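Local atomic coordinates of transcriptional regulator, LacI family (Arthrobacter sp., PDB entry 4RKQ), a protein that probably regulates transcription as a LacI-type repressor, its periplasmic-binding-protein-like part sensing a sugar or related small-molecule effector. Residues G80-A85 with L94-E99. Residues are numbered along the deposited sequence; the frame is centred on the assembly and turned at random.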
loop_
_atom_site.group_PDB
_atom_site.type_symbol
_atom_site.label_atom_id
_atom_site.label_comp_id
_atom_site.label_asym_id
_atom_site.label_seq_id
_atom_site.Cartn_x
_atom_site.Cartn_y
_atom_site.Cartn_z
ATOM N N GLY A 80 3.337 -5.544 -20.511
ATOM C CA GLY A 80 3.540 -5.762 -21.946
ATOM C C GLY A 80 3.477 -7.209 -22.393
ATOM O O GLY A 80 3.648 -7.469 -23.562
ATOM N N TYR A 81 3.197 -8.154 -21.485
ATOM C CA TYR A 81 3.195 -9.577 -21.831
ATOM C C TYR A 81 1.807 -10.191 -22.029
ATOM O O TYR A 81 1.668 -11.416 -21.999
ATOM C CB TYR A 81 3.978 -10.380 -20.768
ATOM C CG TYR A 81 5.459 -10.187 -20.842
ATOM C CD1 TYR A 81 6.215 -10.880 -21.777
ATOM C CD2 TYR A 81 6.098 -9.285 -20.020
ATOM C CE1 TYR A 81 7.588 -10.708 -21.861
ATOM C CE2 TYR A 81 7.482 -9.078 -20.099
ATOM C CZ TYR A 81 8.210 -9.802 -21.022
ATOM O OH TYR A 81 9.547 -9.633 -21.131
ATOM N N ALA A 82 0.794 -9.352 -22.249
ATOM C CA ALA A 82 -0.596 -9.810 -22.416
ATOM C C ALA A 82 -0.765 -10.928 -23.412
ATOM O O ALA A 82 -1.416 -11.933 -23.130
ATOM C CB ALA A 82 -1.486 -8.641 -22.818
ATOM N N ASP A 83 -0.235 -10.741 -24.603
ATOM C CA ASP A 83 -0.437 -11.700 -25.666
ATOM C C ASP A 83 0.189 -13.065 -25.358
ATOM O O ASP A 83 -0.456 -14.135 -25.512
ATOM C CB ASP A 83 0.083 -11.134 -26.998
ATOM C CG ASP A 83 -0.459 -11.897 -28.191
ATOM O OD1 ASP A 83 -1.712 -11.937 -28.403
ATOM O OD2 ASP A 83 0.367 -12.489 -28.896
ATOM N N GLN A 84 1.459 -13.035 -24.947
ATOM C CA GLN A 84 2.154 -14.249 -24.574
ATOM C C GLN A 84 1.532 -14.936 -23.354
ATOM O O GLN A 84 1.439 -16.150 -23.301
ATOM C CB GLN A 84 3.621 -13.961 -24.285
ATOM C CG GLN A 84 4.410 -13.551 -25.535
ATOM C CD GLN A 84 5.828 -13.111 -25.227
ATOM O OE1 GLN A 84 6.163 -11.939 -25.340
ATOM N NE2 GLN A 84 6.666 -14.056 -24.826
ATOM N N ALA A 85 1.117 -14.150 -22.377
ATOM C CA ALA A 85 0.416 -14.709 -21.217
ATOM C C ALA A 85 -0.924 -15.391 -21.586
ATOM O O ALA A 85 -1.244 -16.456 -21.055
ATOM C CB ALA A 85 0.203 -13.636 -20.173
ATOM N N LEU A 94 -7.495 -14.388 -19.553
ATOM C CA LEU A 94 -6.731 -13.299 -19.016
ATOM C C LEU A 94 -7.477 -11.989 -19.225
ATOM O O LEU A 94 -7.917 -11.692 -20.340
ATOM C CB LEU A 94 -5.389 -13.222 -19.717
ATOM C CG LEU A 94 -4.483 -12.058 -19.379
ATOM C CD1 LEU A 94 -4.040 -12.109 -17.917
ATOM C CD2 LEU A 94 -3.277 -12.107 -20.313
ATOM N N ILE A 95 -7.602 -11.226 -18.127
ATOM C CA ILE A 95 -8.002 -9.844 -18.188
ATOM C C ILE A 95 -6.791 -8.999 -17.824
ATOM O O ILE A 95 -6.349 -9.010 -16.680
ATOM C CB ILE A 95 -9.145 -9.557 -17.199
ATOM C CG1 ILE A 95 -10.348 -10.436 -17.603
ATOM C CG2 ILE A 95 -9.514 -8.078 -17.251
ATOM C CD1 ILE A 95 -11.447 -10.422 -16.631
ATOM N N VAL A 96 -6.286 -8.251 -18.782
ATOM C CA VAL A 96 -5.210 -7.247 -18.540
ATOM C C VAL A 96 -5.688 -5.826 -18.441
ATOM O O VAL A 96 -6.675 -5.442 -19.057
ATOM C CB VAL A 96 -4.126 -7.292 -19.653
ATOM C CG1 VAL A 96 -3.357 -8.591 -19.613
ATOM C CG2 VAL A 96 -4.736 -7.088 -21.037
ATOM N N LEU A 97 -4.958 -5.014 -17.688
ATOM C CA LEU A 97 -5.257 -3.625 -17.595
ATOM C C LEU A 97 -4.113 -2.780 -18.098
ATOM O O LEU A 97 -2.936 -3.122 -17.928
ATOM C CB LEU A 97 -5.484 -3.233 -16.140
ATOM C CG LEU A 97 -6.738 -3.838 -15.548
ATOM C CD1 LEU A 97 -6.513 -5.223 -14.950
ATOM C CD2 LEU A 97 -7.287 -2.869 -14.525
ATOM N N ASP A 98 -4.486 -1.669 -18.721
ATOM C CA ASP A 98 -3.552 -0.583 -19.026
ATOM C C ASP A 98 -2.440 -0.949 -20.006
ATOM O O ASP A 98 -1.372 -0.357 -19.972
ATOM C CB ASP A 98 -2.995 -0.003 -17.714
ATOM C CG ASP A 98 -2.507 1.439 -17.871
ATOM O OD1 ASP A 98 -3.125 2.177 -18.647
ATOM O OD2 ASP A 98 -1.476 1.816 -17.278
ATOM N N GLU A 99 -2.705 -1.870 -20.932
ATOM C CA GLU A 99 -1.743 -2.177 -21.983
ATOM C C GLU A 99 -2.452 -2.677 -23.213
ATOM O O GLU A 99 -3.635 -2.927 -23.179
ATOM C CB GLU A 99 -0.670 -3.161 -21.507
ATOM C CG GLU A 99 -1.138 -4.575 -21.150
ATOM C CD GLU A 99 0.066 -5.545 -20.910
ATOM O OE1 GLU A 99 0.458 -6.272 -21.823
ATOM O OE2 GLU A 99 0.649 -5.541 -19.843
#
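The polar half of this contact is the carboxylate of Glu99, which reaches the amino end of helix 82-89. Its CG takes the crowded position between the backbone N and carbonyl carbon (chi1 65°), and from there the chain runs extended to the helix start. Each oxygen accepts one backbone N-H: Gly80 N bonds OE2 at 2.8 Å, nearly straight at 165°, and Ala82 N bonds OE1 at 3.1 Å. The donors approach obliquely from opposite faces of the carboxylate, each well out of its plane, gripping the group from both sides. Because Ala82 N belongs to the first helical turn, just after the N-cap Tyr81, the helix dipole probably steadies the negative charge and lowers its pKa. An alanine in place of Glu99 would remove both acceptors and would probably leave the turn at Gly80 and the first turn of the helix less firmly held. Gly80 itself has phi 106°, where a CB would jam against the preceding carbonyl O.

The apolar half follows the strand. Ala82 CB rests on Val96 CG1 at 3.7 Å and also lies 3.2 Å from Glu99 OE1. One turn later Ala85 CB meets Leu94 CD2 at 3.8 Å; Leu94 CG, anti to the backbone N, carries this methyl also to within 3.4 Å of Ala82 O.

Helix 82-89 thus packs on strand 94-97, closing the beta-alpha-beta crossover from strand 73-76. Helix 60-67 flanks it through Val64 on Ala85, strand 106-110 continues the parallel sheet, and helix 246-262 covers the other face at Ile95 and Leu97.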